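Local coordinates for putative uncharacterized protein (Emericella nidulans, PDB 3PGB) that probably oxidises primary amines to aldehydes with a copper ion and a topaquinone cofactor, in the manner of the copper amine oxidase family, at residues F542-N548 and H600-Q604; Y389-D393 and N515-F519. One frame throughout, in Å; residues are numbered along the deposited sequence.

Contact 1. Residues F542-N548 and H600-Q604. With CA (calcium ion), chain F.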
loop_
_atom_site.group_PDB
_atom_site.type_symbol
_atom_site.label_atom_id
_atom_site.label_comp_id
_atom_site.label_asym_id
_atom_site.label_seq_id
_atom_site.Cartn_x
_atom_site.Cartn_y
_atom_site.Cartn_z
ATOM N N PHE A 542 18.583 -1.661 12.904
ATOM C CA PHE A 542 18.067 -2.847 13.587
ATOM C C PHE A 542 19.160 -3.469 14.441
ATOM O O PHE A 542 20.261 -3.701 13.949
ATOM C CB PHE A 542 17.594 -3.908 12.586
ATOM C CG PHE A 542 16.425 -3.485 11.759
ATOM C CD1 PHE A 542 15.134 -3.718 12.195
ATOM C CD2 PHE A 542 16.617 -2.861 10.546
ATOM C CE1 PHE A 542 14.058 -3.326 11.437
ATOM C CE2 PHE A 542 15.553 -2.470 9.786
ATOM C CZ PHE A 542 14.267 -2.699 10.233
ATOM N N ASP A 543 18.864 -3.735 15.710
ATOM C CA ASP A 543 19.741 -4.531 16.566
ATOM C C ASP A 543 18.940 -5.723 17.070
ATOM O O ASP A 543 18.545 -5.775 18.242
ATOM C CB ASP A 543 20.267 -3.704 17.743
ATOM C CG ASP A 543 21.283 -2.649 17.324
ATOM O OD1 ASP A 543 21.783 -2.675 16.175
ATOM O OD2 ASP A 543 21.595 -1.785 18.165
ATOM N N ILE A 544 18.705 -6.688 16.185
ATOM C CA ILE A 544 17.793 -7.786 16.495
ATOM C C ILE A 544 18.398 -8.698 17.561
ATOM O O ILE A 544 19.400 -9.378 17.321
ATOM C CB ILE A 544 17.420 -8.617 15.236
ATOM C CG1 ILE A 544 16.846 -7.719 14.128
ATOM C CG2 ILE A 544 16.418 -9.707 15.594
ATOM C CD1 ILE A 544 15.671 -6.866 14.553
ATOM N N LEU A 545 17.780 -8.697 18.741
ATOM C CA LEU A 545 18.245 -9.495 19.874
ATOM C C LEU A 545 19.740 -9.252 20.132
ATOM O O LEU A 545 20.495 -10.184 20.409
ATOM C CB LEU A 545 17.951 -10.985 19.637
ATOM C CG LEU A 545 16.470 -11.363 19.468
ATOM C CD1 LEU A 545 16.287 -12.778 18.904
ATOM C CD2 LEU A 545 15.715 -11.208 20.791
ATOM N N GLY A 546 20.150 -7.988 20.037
ATOM C CA GLY A 546 21.553 -7.604 20.163
ATOM C C GLY A 546 22.087 -7.003 18.870
ATOM O O GLY A 546 21.446 -7.094 17.825
ATOM N N PRO A 547 23.279 -6.396 18.926
ATOM C CA PRO A 547 23.838 -5.723 17.761
ATOM C C PRO A 547 24.318 -6.673 16.654
ATOM O O PRO A 547 24.252 -6.314 15.474
ATOM C CB PRO A 547 25.006 -4.924 18.348
ATOM C CG PRO A 547 25.430 -5.687 19.554
ATOM C CD PRO A 547 24.203 -6.390 20.076
ATOM N N ASN A 548 24.791 -7.867 17.020
ATOM C CA ASN A 548 25.353 -8.804 16.028
ATOM C C ASN A 548 24.265 -9.452 15.148
ATOM O O ASN A 548 23.650 -10.445 15.548
ATOM C CB ASN A 548 26.209 -9.889 16.718
ATOM C CG ASN A 548 27.473 -9.322 17.395
ATOM O OD1 ASN A 548 27.952 -8.240 17.051
ATOM N ND2 ASN A 548 28.023 -10.074 18.347
ATOM N N HIS A 600 15.446 -10.088 5.011
ATOM C CA HIS A 600 15.301 -10.286 6.452
ATOM C C HIS A 600 16.524 -9.770 7.201
ATOM O O HIS A 600 17.649 -9.986 6.770
ATOM C CB HIS A 600 15.154 -11.775 6.785
ATOM C CG HIS A 600 14.016 -12.456 6.095
ATOM N ND1 HIS A 600 13.887 -13.826 6.072
ATOM C CD2 HIS A 600 12.957 -11.968 5.408
ATOM C CE1 HIS A 600 12.794 -14.154 5.408
ATOM N NE2 HIS A 600 12.213 -13.045 4.988
ATOM N N VAL A 601 16.305 -9.109 8.334
ATOM C CA VAL A 601 17.398 -8.717 9.215
ATOM C C VAL A 601 17.343 -9.667 10.392
ATOM O O VAL A 601 16.417 -9.592 11.192
ATOM C CB VAL A 601 17.271 -7.249 9.701
ATOM C CG1 VAL A 601 18.452 -6.882 10.584
ATOM C CG2 VAL A 601 17.192 -6.309 8.526
ATOM N N VAL A 602 18.316 -10.571 10.483
ATOM C CA VAL A 602 18.259 -11.677 11.446
ATOM C C VAL A 602 19.478 -11.730 12.361
ATOM O O VAL A 602 20.484 -11.064 12.119
ATOM C CB VAL A 602 18.145 -13.049 10.735
ATOM C CG1 VAL A 602 17.049 -13.028 9.689
ATOM C CG2 VAL A 602 19.470 -13.442 10.111
ATOM N N ASN A 603 19.374 -12.528 13.418
ATOM C CA ASN A 603 20.508 -12.820 14.285
ATOM C C ASN A 603 20.759 -14.318 14.268
ATOM O O ASN A 603 20.006 -15.092 14.865
ATOM C CB ASN A 603 20.252 -12.332 15.711
ATOM C CG ASN A 603 21.457 -12.516 16.616
ATOM O OD1 ASN A 603 22.306 -13.369 16.372
ATOM N ND2 ASN A 603 21.529 -11.718 17.671
ATOM N N GLN A 604 21.823 -14.718 13.575
ATOM C CA GLN A 604 22.149 -16.129 13.413
ATOM C C GLN A 604 22.543 -16.807 14.717
ATOM O O GLN A 604 22.456 -18.017 14.826
ATOM C CB GLN A 604 23.279 -16.304 12.404
ATOM C CG GLN A 604 22.939 -15.890 10.991
ATOM C CD GLN A 604 24.075 -16.189 10.038
ATOM O OE1 GLN A 604 24.255 -17.331 9.611
ATOM N NE2 GLN A 604 24.861 -15.162 9.704
HETATM CA CA CA F . 22.446 -2.589 14.004
HETATM O O HOH W 1 22.569 -5.069 13.559
#

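Contact 2. Residues Y389-D393 and N515-F519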
loop_
_atom_site.group_PDB
_atom_site.type_symbol
_atom_site.label_atom_id
_atom_site.label_comp_id
_atom_site.label_asym_id
_atom_site.label_seq_id
_atom_site.Cartn_x
_atom_site.Cartn_y
_atom_site.Cartn_z
ATOM N N TYR A 389 14.707 16.596 -10.763
ATOM C CA TYR A 389 13.890 16.930 -11.932
ATOM C C TYR A 389 14.612 16.654 -13.259
ATOM O O TYR A 389 15.791 16.303 -13.288
ATOM C CB TYR A 389 13.474 18.400 -11.872
ATOM C CG TYR A 389 12.493 18.690 -10.774
ATOM C CD1 TYR A 389 12.906 18.765 -9.445
ATOM C CD2 TYR A 389 11.151 18.888 -11.057
ATOM C CE1 TYR A 389 12.001 19.024 -8.437
ATOM C CE2 TYR A 389 10.247 19.146 -10.058
ATOM C CZ TYR A 389 10.673 19.210 -8.751
ATOM O OH TYR A 389 9.754 19.475 -7.764
ATOM N N ALA A 390 13.864 16.806 -14.349
ATOM C CA ALA A 390 14.397 16.704 -15.704
ATOM C C ALA A 390 13.486 17.507 -16.611
ATOM O O ALA A 390 12.288 17.622 -16.336
ATOM C CB ALA A 390 14.451 15.255 -16.158
ATOM N N ALA A 391 14.048 18.063 -17.681
ATOM C CA ALA A 391 13.276 18.879 -18.613
ATOM C C ALA A 391 14.103 19.245 -19.835
ATOM O O ALA A 391 15.311 19.026 -19.864
ATOM C CB ALA A 391 12.776 20.137 -17.925
ATOM N N ASN A 392 13.442 19.810 -20.840
ATOM C CA ASN A 392 14.130 20.336 -22.011
ATOM C C ASN A 392 14.620 21.769 -21.781
ATOM O O ASN A 392 15.212 22.362 -22.675
ATOM C CB ASN A 392 13.214 20.282 -23.241
ATOM C CG ASN A 392 13.980 20.323 -24.556
ATOM O OD1 ASN A 392 15.172 20.026 -24.609
ATOM N ND2 ASN A 392 13.287 20.678 -25.631
ATOM N N ASP A 393 14.370 22.325 -20.594
ATOM C CA ASP A 393 14.875 23.647 -20.229
ATOM C C ASP A 393 15.948 23.499 -19.145
ATOM O O ASP A 393 15.955 22.507 -18.430
ATOM C CB ASP A 393 13.724 24.575 -19.809
ATOM C CG ASP A 393 13.213 24.317 -18.392
ATOM O OD1 ASP A 393 14.004 24.422 -17.428
ATOM O OD2 ASP A 393 11.996 24.066 -18.242
ATOM N N ASN A 515 8.181 23.332 -25.887
ATOM C CA ASN A 515 9.186 22.369 -26.330
ATOM C C ASN A 515 9.590 21.345 -25.264
ATOM O O ASN A 515 10.662 20.742 -25.361
ATOM C CB ASN A 515 10.434 23.098 -26.829
ATOM C CG ASN A 515 10.098 24.327 -27.641
ATOM O OD1 ASN A 515 9.508 24.229 -28.720
ATOM N ND2 ASN A 515 10.451 25.497 -27.115
ATOM N N ASN A 516 8.731 21.130 -24.267
ATOM C CA ASN A 516 9.041 20.202 -23.175
ATOM C C ASN A 516 8.295 18.861 -23.310
ATOM O O ASN A 516 8.019 18.197 -22.315
ATOM C CB ASN A 516 8.711 20.867 -21.839
ATOM C CG ASN A 516 9.524 20.312 -20.687
ATOM O OD1 ASN A 516 10.735 20.144 -20.798
ATOM N ND2 ASN A 516 8.860 20.041 -19.566
ATOM N N GLN A 517 8.003 18.464 -24.548
ATOM C CA GLN A 517 7.174 17.294 -24.831
ATOM C C GLN A 517 7.740 15.989 -24.288
ATOM O O GLN A 517 6.976 15.083 -23.958
ATOM C CB GLN A 517 6.981 17.117 -26.341
ATOM C CG GLN A 517 6.106 18.172 -27.002
ATOM C CD GLN A 517 6.904 19.350 -27.533
ATOM O OE1 GLN A 517 8.025 19.605 -27.089
ATOM N NE2 GLN A 517 6.331 20.064 -28.502
ATOM N N ASP A 518 9.068 15.891 -24.222
ATOM C CA ASP A 518 9.746 14.652 -23.839
ATOM C C ASP A 518 9.934 14.505 -22.327
ATOM O O ASP A 518 10.462 13.491 -21.856
ATOM C CB ASP A 518 11.102 14.543 -24.559
ATOM C CG ASP A 518 10.957 14.267 -26.062
ATOM O OD1 ASP A 518 9.830 14.311 -26.595
ATOM O OD2 ASP A 518 11.976 13.998 -26.717
ATOM N N PHE A 519 9.482 15.501 -21.571
ATOM C CA PHE A 519 9.739 15.563 -20.138
ATOM C C PHE A 519 8.485 15.877 -19.325
ATOM O O PHE A 519 8.580 16.447 -18.236
ATOM C CB PHE A 519 10.816 16.611 -19.853
ATOM C CG PHE A 519 12.098 16.383 -20.596
ATOM C CD1 PHE A 519 13.152 15.703 -19.999
ATOM C CD2 PHE A 519 12.256 16.855 -21.885
ATOM C CE1 PHE A 519 14.344 15.495 -20.684
ATOM C CE2 PHE A 519 13.433 16.648 -22.575
ATOM C CZ PHE A 519 14.485 15.969 -21.972
#

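Contact 1. Residues F542-N548 and H600-Q604
Phe542 ends strand 532-542 with its ring set against Val601 of strand 597-603. Its CB lies 3.7 Å from Val601 CG1, while Val601 CG2 sits over one face of the ring, so the two methyls of the valine take different parts of the same neighbour; Ile618, Val690 and Leu377 also pack against Phe542. The backbone carbonyl of Phe542 has another task: its O binds the calcium ion at 2.5 Å. The CB of Asp543 points away from strand 597-603, and its OD1 binds the calcium at 2.3 Å, while OD2 forms a salt bridge with Lys114. Asp541, Asp687 and Leu688 supply the other protein ligands.

From Asp543 to Gly546 the chain makes a type II beta turn, closed by a bond from Gly546 N to Asp543 O. The CG1 of Ile544 meets Val601 at a slant, 3.5 Å from Val601 O and 4.0 Å from Val601 CG1. Its own carbonyl O accepts a hydrogen bond from Asn603 ND2 at 3.2 Å. The donor lies in the carbonyl plane, and the acceptor is only 12° out of the amide plane of Asn603. That amide reaches across because its CG is anti to the backbone N (chi1 -175°), while OD1 is held by Gln685 and by the backbone N of Asp605. Past the turn, Pro547 O accepts a bond from the calcium-bound water, and Asn548 O comes to 3.2 Å from Asn603 CG.

The loop is thus held in two ways, by calcium through carbonyl, carboxylate and water, and by one asparagine amide whose two ends are both engaged. With OD1 accepting from Gln685 and Asp605 N, the amide is probably kept in the orientation that points ND2 at Ile544 O.

Contact 2. Residues Y389-D393 and N515-F519
Two loops of the copper amine oxidase enzyme domain meet here: 389-393, which joins strand 374-389 to helix 394-398 and ends in the helix N-cap Asp393, and 515-519, which lies between two short strands. Tyr389, the last residue of strand 374-389, places the first loop beside the active site: its OH is hydrogen-bonded to the topaquinone at position 484 and its ring meets that of the copper ligand His532.

The Phe519 ring packs with one face against the Ala391-Asn392 peptide. Ala391 C is 3.5 Å above the ring plane and over its centre, whereas Asn392 N, 3.4 Å from Phe519 CD2, is offset toward the rim. Ala390 adds its CB, 4.1 Å from Phe519 CD1. Met574 of the second subunit also packs on this phenylalanine, and Trp565 of the second subunit donates its NE1 to Asn392 O, so the two loops are built into the dimer interface.

Polar bonds close the other end. The Asn392 side chain, with CG anti to the backbone N (chi1 -159°), reaches Asn515 and donates from ND2 to Asn515 O at 2.6 Å. The acceptor lies close to the plane of the Asn392 amide, but the donor is tilted 22° from the plane of the carbonyl. In the second bond the roles of side chain and backbone are exchanged: the Asn516 side chain accepts from the backbone of the first loop. Its ND2 is hydrogen-bonded to Ser528 OG, which probably helps to fix which way round the amide stands and leaves the oxygen facing Asn392. Asn516 OD1 accepts from Asn392 N at 2.7 Å in an almost straight bond, with an N-H...O angle of 174°.

Overall arrangement
Along the chain both segments of contact 2 come before those of contact 1, and all four lie in the copper amine oxidase enzyme domain. Their centres are 46 Å apart and their nearest atoms about 28 Å, so they do not touch. A pair of antiparallel strands connects them: strand 374-389 leads into the first loop of contact 2, and its partner 532-542 runs into the calcium loop of contact 1. Strand 532-542 also carries the copper ligands His532 and His534 at its start and the calcium ligands Asp541 and Phe542 at its end. Contact 2 thus lies nearer the copper and topaquinone, at the dimer interface, while contact 1 lies at the calcium end of strand 532-542.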